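Local coordinates for iron-regulated outer membrane protein (Neisseria meningitidis, PDB 4B7O) that imports iron across the outer membrane as a TonB-dependent transporter, probably in the form of siderophore complexes, at residues A[70-75]-A[86-91]; A[644-647]-A[652-655]; A[665-668]-A[672-675]. One frame throughout, in Å; residues are numbered along the deposited sequence.

Contact 1 comes first along the chain and lies in the plug domain, where the edge strand 67-73 meets the end of helix 85-88. Contacts 2 and 3 follow in series within the barrel and share strand 652-665: its beginning pairs with strand 638-647 in contact 2, and the loop that leaves its end forms contact 3. Their centres are about 44 Å apart, at opposite ends of that strand. Contact 1 is about 17 Å from contact 2 and 32 Å from contact 3, centre to centre, and touches neither. Glu91 and Lys90 of contact 1 nevertheless bond to barrel residues, among them Arg657 and Asp692, tying plug to barrel wall.

Contact 1: residues A[70-75]-A[86-91]; sequences NIVTLQ and RELLKE
Val72 meets Leu88 and Leu89 through apolar contacts, and Ile71 adds one more to Leu89; no hydrogen bond joins 70-75 to 86-91. The two methyls of Val72 divide the work. Val72 CG1 reaches Leu88 CG at 4.1 Å, while Val72 CG2 lies against Leu88 CD1 at 4.2 Å. CG1 of Val72 stands between its own backbone N and carbonyl carbon (chi1 58°), which directs both methyls at the leucine pair. Leu89 offers its CD2 alone, 4.1 Å from Val72 CG1 and 4.2 Å from Ile71 CG2. In all three pairs the side chains cross at about a right angle. The two segments bury 147 Å² between them, both sides summed. Val147 of strand 144-150 also packs on Val72 and Leu89, and Pro141 on Leu88.

The polar bonds run within 86-91 or outward. Lys90 NZ forms a salt bridge with Glu87 OE1 at 2.9 Å, on the syn lone pair of that oxygen, and a second with Asp692 of the barrel. Glu91 is held by Arg657 and Ser642, also barrel residues.

A classic beta bulge sets Ile71 and Val72 together opposite Val147 in the edge strand of the four-stranded plug sheet, here packed against the end of helix 85-88 in a TonB-dependent receptor.

Contact 2: residues A[644-647]-A[652-655]; sequences AYRF and LEIG
A beta hairpin of the transmembrane barrel, strands 638-647 and 652-665, is joined here close to its turn by antiparallel pairing of 644-647 with 652-655. Tyr645-Ile654 and Phe647-Leu652 are the hydrogen-bonded pairs. Tyr645 N gives a nearly straight bond to Ile654 O (2.8 Å, N-H...O 171°), and Ile654 N returns one to Tyr645 O at 3.0 Å. Nearer the turn, Phe647 N bonds to Leu652 O at 2.8 Å, whereas the return from Leu652 N to Phe647 O stretches to 3.3 Å.

Arg646 and Glu653 form a non-hydrogen-bonded pair on the face shared with Ala644. The arginine chain leaves with CG anti to the backbone N (chi1 -174°) and bends at chi3, which lays its guanidinium over Glu653 CB, 3.5 Å from the plane. Arg646 NH1 then reaches Glu653 OE1 at 3.4 Å, a loose salt bridge with the two planar groups turned 42° apart. On the other face, Phe647 lies side by side with Leu652, CD2 to CD2 at 3.7 Å, and its CE2 approaches CG1 of Ile654. Tyr645 CD2 sits over the centre of the phenyl ring.

The guanidinium has further partners: Asn696 and Asn651 take hydrogen bonds from NH2 and NE, and Glu79 of the plug forms a salt bridge with NH1. With two carboxylates at NH1, the arginine probably offsets the negative charge of Glu653 and Glu79 while linking hairpin, neighbouring strand and plug.

Contact 3: residues A[665-668]-A[672-675]; sequences VGSI and GQKD
Gly672 opens the second segment by passing its backbone close to Ser667, with Ser667 OG 4.3 Å from Gly672 C. At its phi of 100° and psi of 154° a side chain would be jammed against the preceding carbonyl O, so a glycine suits the place. Gln673 follows and makes the one hydrogen bond between 665-668 and 672-675: Ser667 OG donates to Gln673 OE1 at 2.7 Å. The C=O...OG angle is 131°, with OG tilted out of the carbonyl plane. Ser667 has OG anti to its own N (chi1 168°), a setting that also brings Ser667 OG within 3.3 Å of Gln673 CB, and the Gln673 chain, extended beyond CG, carries its amide to the hydroxyl. The bond links two points six residues apart early in the long loop between neighbouring barrel strands 652-665 and 684-697, probably on the extracellular side, since the short hairpin turn before Leu652 lies at the other end of strand 652-665. Both ends of the Gln673 amide are used, because NE2 bonds to Glu681 OE2, which probably fixes the amide's orientation. Ser667 OG is likewise shared, taking a hydrogen bond from Leu669 N, while the Gln673 side chain rests against Ala627, Val683 and Trp726.

Contact 1: residues A[70-75]-A[86-91]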
loop_
_atom_site.group_PDB
_atom_site.type_symbol
_atom_site.label_atom_id
_atom_site.label_comp_id
_atom_site.label_asym_id
_atom_site.label_seq_id
_atom_site.Cartn_x
_atom_site.Cartn_y
_atom_site.Cartn_z
ATOM N N ASN A 70 14.605 -0.222 2.477
ATOM C CA ASN A 70 15.082 1.031 1.875
ATOM C C ASN A 70 15.146 0.954 0.370
ATOM O O ASN A 70 16.117 1.372 -0.221
ATOM C CB ASN A 70 16.440 1.442 2.419
ATOM C CG ASN A 70 16.446 1.621 3.931
ATOM O OD1 ASN A 70 15.406 1.513 4.600
ATOM N ND2 ASN A 70 17.636 1.889 4.483
ATOM N N ILE A 71 14.121 0.402 -0.262
ATOM C CA ILE A 71 14.000 0.546 -1.686
ATOM C C ILE A 71 14.180 1.999 -2.078
ATOM O O ILE A 71 14.828 2.319 -3.053
ATOM C CB ILE A 71 12.637 0.140 -2.159
ATOM C CG1 ILE A 71 12.536 -1.351 -2.146
ATOM C CG2 ILE A 71 12.445 0.588 -3.590
ATOM C CD1 ILE A 71 11.082 -1.716 -2.057
ATOM N N VAL A 72 13.619 2.908 -1.308
ATOM C CA VAL A 72 13.947 4.263 -1.586
ATOM C C VAL A 72 14.246 4.999 -0.305
ATOM O O VAL A 72 13.674 4.752 0.729
ATOM C CB VAL A 72 12.898 4.931 -2.530
ATOM C CG1 VAL A 72 11.513 4.865 -1.938
ATOM C CG2 VAL A 72 13.301 6.367 -2.917
ATOM N N THR A 73 15.182 5.907 -0.420
ATOM C CA THR A 73 15.773 6.578 0.693
ATOM C C THR A 73 15.594 8.064 0.401
ATOM O O THR A 73 15.362 8.444 -0.760
ATOM C CB THR A 73 17.261 6.152 0.758
ATOM O OG1 THR A 73 17.651 5.939 2.105
ATOM C CG2 THR A 73 18.183 7.131 0.087
ATOM N N LEU A 74 15.684 8.888 1.446
ATOM C CA LEU A 74 15.388 10.300 1.335
ATOM C C LEU A 74 16.399 10.969 0.448
ATOM O O LEU A 74 16.038 11.751 -0.424
ATOM C CB LEU A 74 15.321 10.989 2.699
ATOM C CG LEU A 74 14.781 12.436 2.679
ATOM C CD1 LEU A 74 13.393 12.531 2.064
ATOM C CD2 LEU A 74 14.739 13.059 4.065
ATOM N N GLN A 75 17.662 10.627 0.623
ATOM C CA GLN A 75 18.653 11.196 -0.236
ATOM C C GLN A 75 18.378 10.786 -1.704
ATOM O O GLN A 75 18.639 11.568 -2.599
ATOM C CB GLN A 75 20.070 10.895 0.272
ATOM C CG GLN A 75 20.713 9.617 -0.250
ATOM C CD GLN A 75 21.373 9.787 -1.616
ATOM O OE1 GLN A 75 21.971 10.838 -1.918
ATOM N NE2 GLN A 75 21.264 8.751 -2.457
ATOM N N ARG A 86 3.560 5.549 -7.204
ATOM C CA ARG A 86 3.611 4.870 -8.463
ATOM C C ARG A 86 4.893 5.163 -9.273
ATOM O O ARG A 86 5.465 4.248 -9.856
ATOM C CB ARG A 86 2.372 5.158 -9.292
ATOM C CG ARG A 86 2.397 4.525 -10.689
ATOM C CD ARG A 86 1.080 4.812 -11.415
ATOM N NE ARG A 86 0.908 6.248 -11.695
ATOM C CZ ARG A 86 -0.268 6.876 -11.850
ATOM N NH1 ARG A 86 -1.420 6.224 -11.744
ATOM N NH2 ARG A 86 -0.298 8.167 -12.126
ATOM N N GLU A 87 5.319 6.432 -9.328
ATOM C CA GLU A 87 6.515 6.756 -10.074
ATOM C C GLU A 87 7.755 6.399 -9.279
ATOM O O GLU A 87 8.691 5.908 -9.824
ATOM C CB GLU A 87 6.597 8.236 -10.567
ATOM C CG GLU A 87 5.579 8.612 -11.661
ATOM C CD GLU A 87 5.823 7.891 -12.983
ATOM O OE1 GLU A 87 6.986 7.683 -13.333
ATOM O OE2 GLU A 87 4.857 7.496 -13.660
ATOM N N LEU A 88 7.751 6.676 -7.998
ATOM C CA LEU A 88 8.897 6.411 -7.167
ATOM C C LEU A 88 9.369 4.959 -7.220
ATOM O O LEU A 88 10.582 4.699 -7.136
ATOM C CB LEU A 88 8.557 6.737 -5.706
ATOM C CG LEU A 88 9.709 7.202 -4.851
ATOM C CD1 LEU A 88 10.673 8.091 -5.636
ATOM C CD2 LEU A 88 9.171 7.962 -3.651
ATOM N N LEU A 89 8.421 4.016 -7.270
ATOM C CA LEU A 89 8.777 2.621 -7.201
ATOM C C LEU A 89 8.593 1.981 -8.587
ATOM O O LEU A 89 8.184 0.786 -8.666
ATOM C CB LEU A 89 7.879 1.906 -6.213
ATOM C CG LEU A 89 7.593 2.619 -4.891
ATOM C CD1 LEU A 89 6.384 1.976 -4.265
ATOM C CD2 LEU A 89 8.765 2.578 -3.931
ATOM N N LYS A 90 8.823 2.748 -9.668
ATOM C CA LYS A 90 8.523 2.209 -10.980
ATOM C C LYS A 90 9.519 1.123 -11.477
ATOM O O LYS A 90 9.208 0.326 -12.371
ATOM C CB LYS A 90 8.363 3.294 -12.016
ATOM C CG LYS A 90 9.645 3.980 -12.425
ATOM C CD LYS A 90 9.326 5.084 -13.436
ATOM C CE LYS A 90 8.175 4.657 -14.369
ATOM N NZ LYS A 90 7.638 5.701 -15.317
ATOM N N GLU A 91 10.690 1.111 -10.875
ATOM C CA GLU A 91 11.713 0.154 -11.195
ATOM C C GLU A 91 11.571 -1.159 -10.427
ATOM O O GLU A 91 12.314 -2.089 -10.664
ATOM C CB GLU A 91 13.059 0.763 -10.877
ATOM C CG GLU A 91 13.974 0.612 -12.048
ATOM C CD GLU A 91 15.370 1.159 -11.799
ATOM O OE1 GLU A 91 15.498 2.180 -11.045
ATOM O OE2 GLU A 91 16.314 0.546 -12.384
#

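Contact 2: residues A[644-647]-A[652-655]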
loop_
_atom_site.group_PDB
_atom_site.type_symbol
_atom_site.label_atom_id
_atom_site.label_comp_id
_atom_site.label_asym_id
_atom_site.label_seq_id
_atom_site.Cartn_x
_atom_site.Cartn_y
_atom_site.Cartn_z
ATOM N N ALA A 644 22.500 4.604 -15.515
ATOM C CA ALA A 644 22.711 5.991 -15.136
ATOM C C ALA A 644 24.186 6.296 -14.960
ATOM O O ALA A 644 24.930 5.467 -14.474
ATOM C CB ALA A 644 21.983 6.307 -13.842
ATOM N N TYR A 645 24.576 7.521 -15.277
ATOM C CA TYR A 645 25.956 7.924 -15.157
ATOM C C TYR A 645 26.076 9.237 -14.430
ATOM O O TYR A 645 25.405 10.224 -14.757
ATOM C CB TYR A 645 26.640 8.048 -16.523
ATOM C CG TYR A 645 28.099 8.248 -16.300
ATOM C CD1 TYR A 645 28.928 7.154 -16.003
ATOM C CD2 TYR A 645 28.644 9.527 -16.270
ATOM C CE1 TYR A 645 30.269 7.329 -15.744
ATOM C CE2 TYR A 645 29.982 9.724 -16.014
ATOM C CZ TYR A 645 30.784 8.618 -15.753
ATOM O OH TYR A 645 32.103 8.806 -15.479
ATOM N N ARG A 646 26.956 9.254 -13.442
ATOM C CA ARG A 646 27.188 10.464 -12.656
ATOM C C ARG A 646 28.576 11.120 -12.895
ATOM O O ARG A 646 29.597 10.519 -12.633
ATOM C CB ARG A 646 26.949 10.183 -11.188
ATOM C CG ARG A 646 27.041 11.453 -10.388
ATOM C CD ARG A 646 26.349 11.295 -9.079
ATOM N NE ARG A 646 25.518 12.458 -8.929
ATOM C CZ ARG A 646 24.238 12.453 -8.630
ATOM N NH1 ARG A 646 23.576 11.334 -8.413
ATOM N NH2 ARG A 646 23.629 13.603 -8.571
ATOM N N PHE A 647 28.570 12.344 -13.400
ATOM C CA PHE A 647 29.770 13.076 -13.716
ATOM C C PHE A 647 30.241 13.717 -12.480
ATOM O O PHE A 647 29.444 14.200 -11.682
ATOM C CB PHE A 647 29.457 14.191 -14.712
ATOM C CG PHE A 647 28.961 13.685 -16.008
ATOM C CD1 PHE A 647 29.848 13.183 -16.964
ATOM C CD2 PHE A 647 27.614 13.618 -16.253
ATOM C CE1 PHE A 647 29.368 12.638 -18.161
ATOM C CE2 PHE A 647 27.141 13.093 -17.441
ATOM C CZ PHE A 647 28.009 12.611 -18.403
ATOM N N LEU A 652 26.588 15.735 -11.389
ATOM C CA LEU A 652 25.409 15.626 -12.249
ATOM C C LEU A 652 25.142 14.202 -12.642
ATOM O O LEU A 652 26.048 13.523 -13.032
ATOM C CB LEU A 652 25.624 16.430 -13.538
ATOM C CG LEU A 652 24.527 16.236 -14.562
ATOM C CD1 LEU A 652 23.494 17.311 -14.327
ATOM C CD2 LEU A 652 25.088 16.320 -15.971
ATOM N N GLU A 653 23.905 13.743 -12.557
ATOM C CA GLU A 653 23.613 12.416 -13.023
ATOM C C GLU A 653 22.578 12.457 -14.121
ATOM O O GLU A 653 21.555 13.170 -14.055
ATOM C CB GLU A 653 23.117 11.540 -11.874
ATOM C CG GLU A 653 22.842 10.108 -12.275
ATOM C CD GLU A 653 22.612 9.138 -11.101
ATOM O OE1 GLU A 653 21.616 9.246 -10.335
ATOM O OE2 GLU A 653 23.416 8.198 -10.961
ATOM N N ILE A 654 22.830 11.684 -15.152
ATOM C CA ILE A 654 21.827 11.546 -16.135
ATOM C C ILE A 654 21.588 10.088 -16.270
ATOM O O ILE A 654 22.490 9.271 -16.006
ATOM C CB ILE A 654 22.279 12.121 -17.466
ATOM C CG1 ILE A 654 23.526 11.409 -17.954
ATOM C CG2 ILE A 654 22.628 13.591 -17.289
ATOM C CD1 ILE A 654 23.753 11.631 -19.426
ATOM N N GLY A 655 20.377 9.746 -16.677
ATOM C CA GLY A 655 20.070 8.369 -16.842
ATOM C C GLY A 655 18.808 8.108 -17.582
ATOM O O GLY A 655 18.048 9.004 -17.864
#

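Contact 3: residues A[665-668]-A[672-675]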
loop_
_atom_site.group_PDB
_atom_site.type_symbol
_atom_site.label_atom_id
_atom_site.label_comp_id
_atom_site.label_asym_id
_atom_site.label_seq_id
_atom_site.Cartn_x
_atom_site.Cartn_y
_atom_site.Cartn_z
ATOM N N VAL A 665 -3.075 -12.436 -20.116
ATOM C CA VAL A 665 -4.339 -13.010 -20.542
ATOM C C VAL A 665 -4.876 -13.718 -19.303
ATOM O O VAL A 665 -4.086 -14.154 -18.433
ATOM C CB VAL A 665 -4.182 -14.056 -21.685
ATOM C CG1 VAL A 665 -3.127 -13.645 -22.712
ATOM C CG2 VAL A 665 -3.830 -15.436 -21.130
ATOM N N GLY A 666 -6.200 -13.856 -19.226
ATOM C CA GLY A 666 -6.833 -14.517 -18.098
ATOM C C GLY A 666 -7.216 -13.597 -16.942
ATOM O O GLY A 666 -6.541 -12.601 -16.618
ATOM N N SER A 667 -8.324 -13.967 -16.321
ATOM C CA SER A 667 -8.820 -13.338 -15.114
ATOM C C SER A 667 -8.041 -13.911 -13.944
ATOM O O SER A 667 -7.438 -14.995 -14.065
ATOM C CB SER A 667 -10.337 -13.682 -14.992
ATOM O OG SER A 667 -10.907 -13.354 -13.718
ATOM N N ILE A 668 -8.067 -13.232 -12.797
ATOM C CA ILE A 668 -7.608 -13.901 -11.586
ATOM C C ILE A 668 -8.542 -15.088 -11.175
ATOM O O ILE A 668 -8.112 -15.986 -10.436
ATOM C CB ILE A 668 -7.428 -12.914 -10.425
ATOM C CG1 ILE A 668 -8.758 -12.242 -10.088
ATOM C CG2 ILE A 668 -6.384 -11.875 -10.765
ATOM C CD1 ILE A 668 -8.795 -11.597 -8.703
ATOM N N GLY A 672 -13.525 -17.937 -14.072
ATOM C CA GLY A 672 -13.729 -16.937 -15.152
ATOM C C GLY A 672 -14.436 -15.687 -14.623
ATOM O O GLY A 672 -15.154 -15.724 -13.628
ATOM N N GLN A 673 -14.231 -14.549 -15.256
ATOM C CA GLN A 673 -14.921 -13.353 -14.785
ATOM C C GLN A 673 -16.019 -12.903 -15.769
ATOM O O GLN A 673 -15.912 -13.127 -16.973
ATOM C CB GLN A 673 -13.923 -12.242 -14.403
ATOM C CG GLN A 673 -13.659 -11.197 -15.455
ATOM C CD GLN A 673 -12.415 -10.380 -15.167
ATOM O OE1 GLN A 673 -11.539 -10.818 -14.429
ATOM N NE2 GLN A 673 -12.301 -9.212 -15.795
ATOM N N LYS A 674 -17.090 -12.308 -15.244
ATOM C CA LYS A 674 -18.264 -11.952 -16.089
ATOM C C LYS A 674 -18.605 -10.443 -16.194
ATOM O O LYS A 674 -18.384 -9.667 -15.238
ATOM C CB LYS A 674 -19.506 -12.793 -15.715
ATOM C CG LYS A 674 -19.596 -13.153 -14.234
ATOM C CD LYS A 674 -20.891 -13.897 -13.871
ATOM C CE LYS A 674 -20.841 -15.403 -14.168
ATOM N NZ LYS A 674 -20.123 -15.706 -15.454
ATOM N N ASP A 675 -19.123 -10.047 -17.358
ATOM C CA ASP A 675 -19.578 -8.674 -17.608
ATOM C C ASP A 675 -20.975 -8.487 -16.981
ATOM O O ASP A 675 -21.159 -8.874 -15.841
ATOM C CB ASP A 675 -19.550 -8.351 -19.121
ATOM C CG ASP A 675 -20.499 -9.242 -19.944
ATOM O OD1 ASP A 675 -21.527 -9.730 -19.366
ATOM O OD2 ASP A 675 -20.207 -9.458 -21.160
#